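Side-chain contact in transcriptional regulator, TetR family (Agrobacterium tumefaciens, PDB 3C2B), which probably binds regulatory DNA through a helix-turn-helix motif and controls transcription, as members of the TetR family do: residues G170-D175 and K195-A200. Residues are numbered along the deposited sequence; the frame is centred on the assembly and turned at random.
Sequences GLIVSD and KKAVVA
Ile172 and Ala197 bring the two helix backbones to within 5.1 Å of each other, CA to CA, where the last turn of helix 161-173 packs against the middle of helix 190-205. That is close for two helices, and the methyl of Ala197 is what fills the join. Its CB lies 3.6 Å from Ile172 CG1 and 3.8 Å from Ile172 CA, so it rests on the base of the isoleucine side chain as well as on the main chain. The same methyl also comes to 3.9 Å from Leu171 O. One turn further along, Ala200 offers its CB to Leu171 CD1 at 3.8 Å; Leu171 CG stands anti to its own carbonyl carbon (chi1 -66°), and CD1 is the branch that does the touching. No hydrogen bond crosses between the segments, and the join is apolar packing of two alanines against two branched side chains. Both helices belong to the all-helical C-terminal domain, the part that in TetR-family proteins commonly carries ligand binding and dimerisation. Here the second subunit is close at hand: its Leu171 packs on Leu171, its Leu204 on Ala200, and its Arg166 donates hydrogen bonds to Leu171 O and Ile172 O. Within its own chain, the Ile172 side chain also touches Ala97 and Leu101 of helix 86-104.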
ATOM      1  N   GLY A 170      -3.069   6.767  -6.726  1.00 34.07           N
ATOM      2  CA  GLY A 170      -2.576   5.439  -7.156  1.00 34.16           C
ATOM      3  C   GLY A 170      -1.463   5.586  -8.195  1.00 34.40           C
ATOM      4  O   GLY A 170      -0.473   4.833  -8.204  1.00 34.92           O
ATOM      5  N   LEU A 171      -1.612   6.566  -9.077  1.00 33.85           N
ATOM      6  CA  LEU A 171      -0.560   6.879 -10.067  1.00 33.86           C
ATOM      7  C   LEU A 171       0.762   7.346  -9.446  1.00 34.01           C
ATOM      8  O   LEU A 171       1.838   6.976  -9.923  1.00 36.06           O
ATOM      9  CB  LEU A 171      -1.026   7.896 -11.118  1.00 31.16           C
ATOM     10  CG  LEU A 171      -2.156   7.443 -12.080  1.00 32.62           C
ATOM     11  CD1 LEU A 171      -2.703   8.654 -12.871  1.00 31.20           C
ATOM     12  CD2 LEU A 171      -1.680   6.350 -13.103  1.00 32.54           C
ATOM     13  N   ILE A 172       0.702   8.198  -8.433  1.00 33.12           N
ATOM     14  CA  ILE A 172       1.924   8.616  -7.754  1.00 32.11           C
ATOM     15  C   ILE A 172       2.599   7.439  -7.004  1.00 32.67           C
ATOM     16  O   ILE A 172       3.792   7.190  -7.179  1.00 33.75           O
ATOM     17  CB  ILE A 172       1.613   9.764  -6.766  1.00 31.84           C
ATOM     18  CG1 ILE A 172       1.013  10.979  -7.523  1.00 31.74           C
ATOM     19  CG2 ILE A 172       2.863  10.122  -5.953  1.00 29.50           C
ATOM     20  CD1 ILE A 172       0.279  11.927  -6.565  1.00 26.98           C
ATOM     21  N   VAL A 173       1.811   6.713  -6.208  1.00 31.93           N
ATOM     22  CA  VAL A 173       2.306   5.824  -5.165  1.00 33.65           C
ATOM     23  C   VAL A 173       2.339   4.333  -5.648  1.00 34.26           C
ATOM     24  O   VAL A 173       3.182   3.563  -5.212  1.00 34.24           O
ATOM     25  CB  VAL A 173       1.406   5.932  -3.890  1.00 33.85           C
ATOM     26  CG1 VAL A 173       1.861   4.933  -2.772  1.00 33.96           C
ATOM     27  CG2 VAL A 173       1.465   7.344  -3.310  1.00 33.08           C
ATOM     28  N   SER A 174       1.413   3.954  -6.535  1.00 33.80           N
ATOM     29  CA  SER A 174       1.166   2.517  -6.815  1.00 34.84           C
ATOM     30  C   SER A 174       1.334   1.651  -5.554  1.00 35.33           C
ATOM     31  O   SER A 174       0.745   1.953  -4.516  1.00 36.08           O
ATOM     32  CB  SER A 174       2.060   2.074  -7.979  1.00 34.30           C
ATOM     33  OG  SER A 174       1.839   0.737  -8.313  1.00 35.96           O
ATOM     34  N   ASP A 175       2.158   0.610  -5.581  1.00 35.58           N
ATOM     35  CA  ASP A 175       2.318  -0.218  -4.367  1.00 36.29           C
ATOM     36  C   ASP A 175       3.505   0.238  -3.493  1.00 35.51           C
ATOM     37  O   ASP A 175       3.920  -0.475  -2.615  1.00 35.40           O
ATOM     38  CB  ASP A 175       2.466  -1.710  -4.736  1.00 36.69           C
ATOM     39  CG  ASP A 175       3.700  -1.957  -5.582  1.00 42.74           C
ATOM     40  OD1 ASP A 175       4.216  -1.011  -6.234  1.00 46.05           O
ATOM     41  OD2 ASP A 175       4.153  -3.092  -5.612  1.00 47.27           O
ATOM     42  N   LYS A 195       6.710  13.863 -11.817  1.00 43.27           N
ATOM     43  CA  LYS A 195       6.552  14.278 -13.210  1.00 44.48           C
ATOM     44  C   LYS A 195       5.723  13.268 -14.019  1.00 43.27           C
ATOM     45  O   LYS A 195       4.778  13.640 -14.708  1.00 43.45           O
ATOM     46  CB  LYS A 195       7.922  14.444 -13.882  1.00 44.91           C
ATOM     47  CG  LYS A 195       7.843  15.125 -15.263  1.00 47.81           C
ATOM     48  CD  LYS A 195       9.203  15.557 -15.827  1.00 48.48           C
ATOM     49  CE  LYS A 195       9.542  17.002 -15.386  1.00 57.27           C
ATOM     50  NZ  LYS A 195       9.448  17.215 -13.876  1.00 60.89           N
ATOM     51  N   LYS A 196       6.075  11.994 -13.925  1.00 42.29           N
ATOM     52  CA  LYS A 196       5.356  10.918 -14.638  1.00 41.40           C
ATOM     53  C   LYS A 196       3.901  10.821 -14.202  1.00 40.47           C
ATOM     54  O   LYS A 196       2.996  10.710 -15.035  1.00 38.83           O
ATOM     55  CB  LYS A 196       6.056   9.580 -14.410  1.00 41.36           C
ATOM     56  CG  LYS A 196       7.406   9.509 -15.114  1.00 43.42           C
ATOM     57  CD  LYS A 196       8.167   8.177 -14.850  1.00 43.89           C
ATOM     58  CE  LYS A 196       9.447   8.147 -15.678  1.00 48.96           C
ATOM     59  NZ  LYS A 196      10.467   7.257 -15.059  1.00 54.21           N
ATOM     60  N   ALA A 197       3.665  10.897 -12.887  1.00 39.48           N
ATOM     61  CA  ALA A 197       2.295  10.812 -12.357  1.00 39.36           C
ATOM     62  C   ALA A 197       1.396  12.042 -12.783  1.00 39.68           C
ATOM     63  O   ALA A 197       0.186  11.902 -13.027  1.00 38.89           O
ATOM     64  CB  ALA A 197       2.369  10.672 -10.862  1.00 38.42           C
ATOM     65  N   VAL A 198       2.019  13.215 -12.886  1.00 39.78           N
ATOM     66  CA  VAL A 198       1.361  14.430 -13.342  1.00 40.27           C
ATOM     67  C   VAL A 198       1.016  14.356 -14.819  1.00 41.11           C
ATOM     68  O   VAL A 198      -0.118  14.722 -15.170  1.00 42.01           O
ATOM     69  CB  VAL A 198       2.133  15.724 -12.951  1.00 40.69           C
ATOM     70  CG1 VAL A 198       1.471  16.991 -13.549  1.00 39.98           C
ATOM     71  CG2 VAL A 198       2.121  15.862 -11.443  1.00 38.41           C
ATOM     72  N   VAL A 199       1.944  13.866 -15.662  1.00 40.98           N
ATOM     73  CA  VAL A 199       1.656  13.612 -17.099  1.00 41.83           C
ATOM     74  C   VAL A 199       0.442  12.664 -17.268  1.00 42.42           C
ATOM     75  O   VAL A 199      -0.497  12.966 -18.020  1.00 42.66           O
ATOM     76  CB  VAL A 199       2.905  13.075 -17.895  1.00 41.74           C
ATOM     77  CG1 VAL A 199       2.567  12.719 -19.332  1.00 42.06           C
ATOM     78  CG2 VAL A 199       4.017  14.126 -17.916  1.00 41.05           C
ATOM     79  N   ALA A 200       0.453  11.541 -16.547  1.00 41.87           N
ATOM     80  CA  ALA A 200      -0.661  10.585 -16.565  1.00 41.78           C
ATOM     81  C   ALA A 200      -2.014  11.221 -16.058  1.00 41.85           C
ATOM     82  O   ALA A 200      -3.051  11.108 -16.707  1.00 41.35           O
ATOM     83  CB  ALA A 200      -0.284   9.312 -15.754  1.00 39.91           C
TER